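Local coordinates for protein SSD1 (Saccharomyces cerevisiae S288C, PDB 7AM1) that binds the untranslated regions of messenger RNAs and represses translation of those messages, as a non-enzymatic member of the RNase II family, at residues A[394-399]-A[659-664]. Residues are numbered along the deposited sequence; the frame is centred on the assembly and turned at random.
Sequences CHVVDV and HFTAPM
The ring of Phe-660 receives Val-396 obliquely: CG2 of the valine reaches CE2 of the phenylalanine at 3.5 Å, while CD2 and CZ lie slightly farther from the same methyl. The same aromatic side chain also touches Val-556 and Val-560 of helix 544-568, Leu-449 of strand 446-456 and Leu-676 of helix 668-681. The puckered pyrrolidine ring of Pro-663 touches three residues of 394-399. Its CD presses on Val-396 CG1 at 3.5 Å, a close carbon-carbon approach, and its CG meets both the carbonyl O of Val-397 and Val-399 CG2. With CG1 anti to the backbone N (chi1 178°), Val-396 sends one methyl to the proline and the other to the phenylalanine. An alanine at Val-396 would probably open a gap between the two rings and leave Phe-660 freer to shift. This is the interior of the RNB domain, where the end of strand 389-397 in the mixed sheet packs against the irregular loop that leads into helix 668-681. Beyond the strand, Asp-398 centres an inverse gamma turn, closed by a weak bond from Val-399 N to Val-397 O, and its carboxylate forms salt bridges with Arg-355 and Lys-677. Val-399 CG2 then lies 3.5 Å from Met-664 SD, which a bend at chi2 (-63°) turns away from an extended course. No hydrogen bond joins 394-399 to 659-664, but Glu-377 links them indirectly, pairing through its backbone with Val-397 and accepting Met-664 N at OE1.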
loop_
_atom_site.group_PDB
_atom_site.type_symbol
_atom_site.label_atom_id
_atom_site.label_comp_id
_atom_site.label_asym_id
_atom_site.label_seq_id
_atom_site.Cartn_x
_atom_site.Cartn_y
_atom_site.Cartn_z
ATOM N N CYS A 394 -5.309 -4.751 -27.971
ATOM C CA CYS A 394 -4.826 -4.069 -26.775
ATOM C C CYS A 394 -3.529 -3.354 -27.117
ATOM O O CYS A 394 -2.535 -4.002 -27.458
ATOM C CB CYS A 394 -4.629 -5.067 -25.635
ATOM S SG CYS A 394 -6.106 -6.068 -25.322
ATOM N N HIS A 395 -3.539 -2.024 -27.029
ATOM C CA HIS A 395 -2.470 -1.188 -27.560
ATOM C C HIS A 395 -1.854 -0.363 -26.441
ATOM O O HIS A 395 -2.573 0.296 -25.681
ATOM C CB HIS A 395 -2.994 -0.256 -28.659
ATOM C CG HIS A 395 -3.915 -0.924 -29.635
ATOM N ND1 HIS A 395 -3.472 -1.788 -30.612
ATOM C CD2 HIS A 395 -5.260 -0.848 -29.782
ATOM C CE1 HIS A 395 -4.502 -2.215 -31.320
ATOM N NE2 HIS A 395 -5.601 -1.661 -30.836
ATOM N N VAL A 396 -0.524 -0.390 -26.358
ATOM C CA VAL A 396 0.240 0.341 -25.356
ATOM C C VAL A 396 1.222 1.264 -26.065
ATOM O O VAL A 396 1.874 0.862 -27.036
ATOM C CB VAL A 396 0.995 -0.619 -24.412
ATOM C CG1 VAL A 396 1.823 0.175 -23.408
ATOM C CG2 VAL A 396 0.024 -1.554 -23.706
ATOM N N VAL A 397 1.325 2.506 -25.582
ATOM C CA VAL A 397 2.290 3.446 -26.142
ATOM C C VAL A 397 3.674 2.810 -26.165
ATOM O O VAL A 397 4.139 2.254 -25.165
ATOM C CB VAL A 397 2.289 4.759 -25.339
ATOM C CG1 VAL A 397 3.421 5.662 -25.810
ATOM C CG2 VAL A 397 0.954 5.462 -25.476
ATOM N N ASP A 398 4.343 2.904 -27.315
ATOM C CA ASP A 398 5.682 2.338 -27.497
ATOM C C ASP A 398 6.711 3.386 -27.072
ATOM O O ASP A 398 7.412 3.994 -27.884
ATOM C CB ASP A 398 5.876 1.889 -28.941
ATOM C CG ASP A 398 7.176 1.120 -29.161
ATOM O OD1 ASP A 398 8.026 1.068 -28.243
ATOM O OD2 ASP A 398 7.342 0.552 -30.264
ATOM N N VAL A 399 6.778 3.588 -25.753
ATOM C CA VAL A 399 7.586 4.666 -25.193
ATOM C C VAL A 399 9.042 4.520 -25.614
ATOM O O VAL A 399 9.690 5.500 -25.999
ATOM C CB VAL A 399 7.456 4.701 -23.658
ATOM C CG1 VAL A 399 8.295 5.827 -23.081
ATOM C CG2 VAL A 399 6.011 4.865 -23.237
ATOM N N HIS A 659 5.202 -6.725 -16.065
ATOM C CA HIS A 659 4.588 -5.414 -16.224
ATOM C C HIS A 659 4.945 -4.841 -17.585
ATOM O O HIS A 659 6.121 -4.593 -17.878
ATOM C CB HIS A 659 5.018 -4.471 -15.102
ATOM C CG HIS A 659 4.151 -4.561 -13.888
ATOM N ND1 HIS A 659 4.386 -3.821 -12.752
ATOM C CD2 HIS A 659 3.040 -5.295 -13.637
ATOM C CE1 HIS A 659 3.468 -4.106 -11.846
ATOM N NE2 HIS A 659 2.634 -4.992 -12.361
ATOM N N PHE A 660 3.914 -4.619 -18.399
ATOM C CA PHE A 660 4.041 -4.163 -19.776
ATOM C C PHE A 660 3.089 -3.025 -20.116
ATOM O O PHE A 660 3.394 -2.254 -21.035
ATOM C CB PHE A 660 3.801 -5.356 -20.724
ATOM C CG PHE A 660 3.453 -4.991 -22.147
ATOM C CD1 PHE A 660 4.445 -4.872 -23.110
ATOM C CD2 PHE A 660 2.130 -4.838 -22.537
ATOM C CE1 PHE A 660 4.126 -4.565 -24.427
ATOM C CE2 PHE A 660 1.804 -4.530 -23.852
ATOM C CZ PHE A 660 2.804 -4.396 -24.797
ATOM N N THR A 661 2.000 -2.841 -19.361
ATOM C CA THR A 661 0.878 -2.007 -19.774
ATOM C C THR A 661 0.947 -0.558 -19.294
ATOM O O THR A 661 0.007 0.200 -19.558
ATOM C CB THR A 661 -0.450 -2.621 -19.279
ATOM O OG1 THR A 661 -0.325 -3.014 -17.903
ATOM C CG2 THR A 661 -0.858 -3.835 -20.125
ATOM N N ALA A 662 2.010 -0.137 -18.606
ATOM C CA ALA A 662 2.073 1.215 -18.042
ATOM C C ALA A 662 3.484 1.786 -18.144
ATOM O O ALA A 662 4.085 2.190 -17.145
ATOM C CB ALA A 662 1.583 1.211 -16.592
ATOM N N PRO A 663 4.028 1.876 -19.363
ATOM C CA PRO A 663 5.382 2.436 -19.524
ATOM C C PRO A 663 5.484 3.925 -19.234
ATOM O O PRO A 663 6.603 4.419 -19.039
ATOM C CB PRO A 663 5.704 2.136 -20.995
ATOM C CG PRO A 663 4.354 2.169 -21.659
ATOM C CD PRO A 663 3.433 1.504 -20.660
ATOM N N MET A 664 4.375 4.664 -19.205
ATOM C CA MET A 664 4.446 6.084 -18.890
ATOM C C MET A 664 4.636 6.353 -17.402
ATOM O O MET A 664 4.946 7.492 -17.037
ATOM C CB MET A 664 3.188 6.808 -19.376
ATOM C CG MET A 664 2.961 6.728 -20.879
ATOM S SD MET A 664 4.274 7.517 -21.833
ATOM C CE MET A 664 3.799 9.238 -21.725
#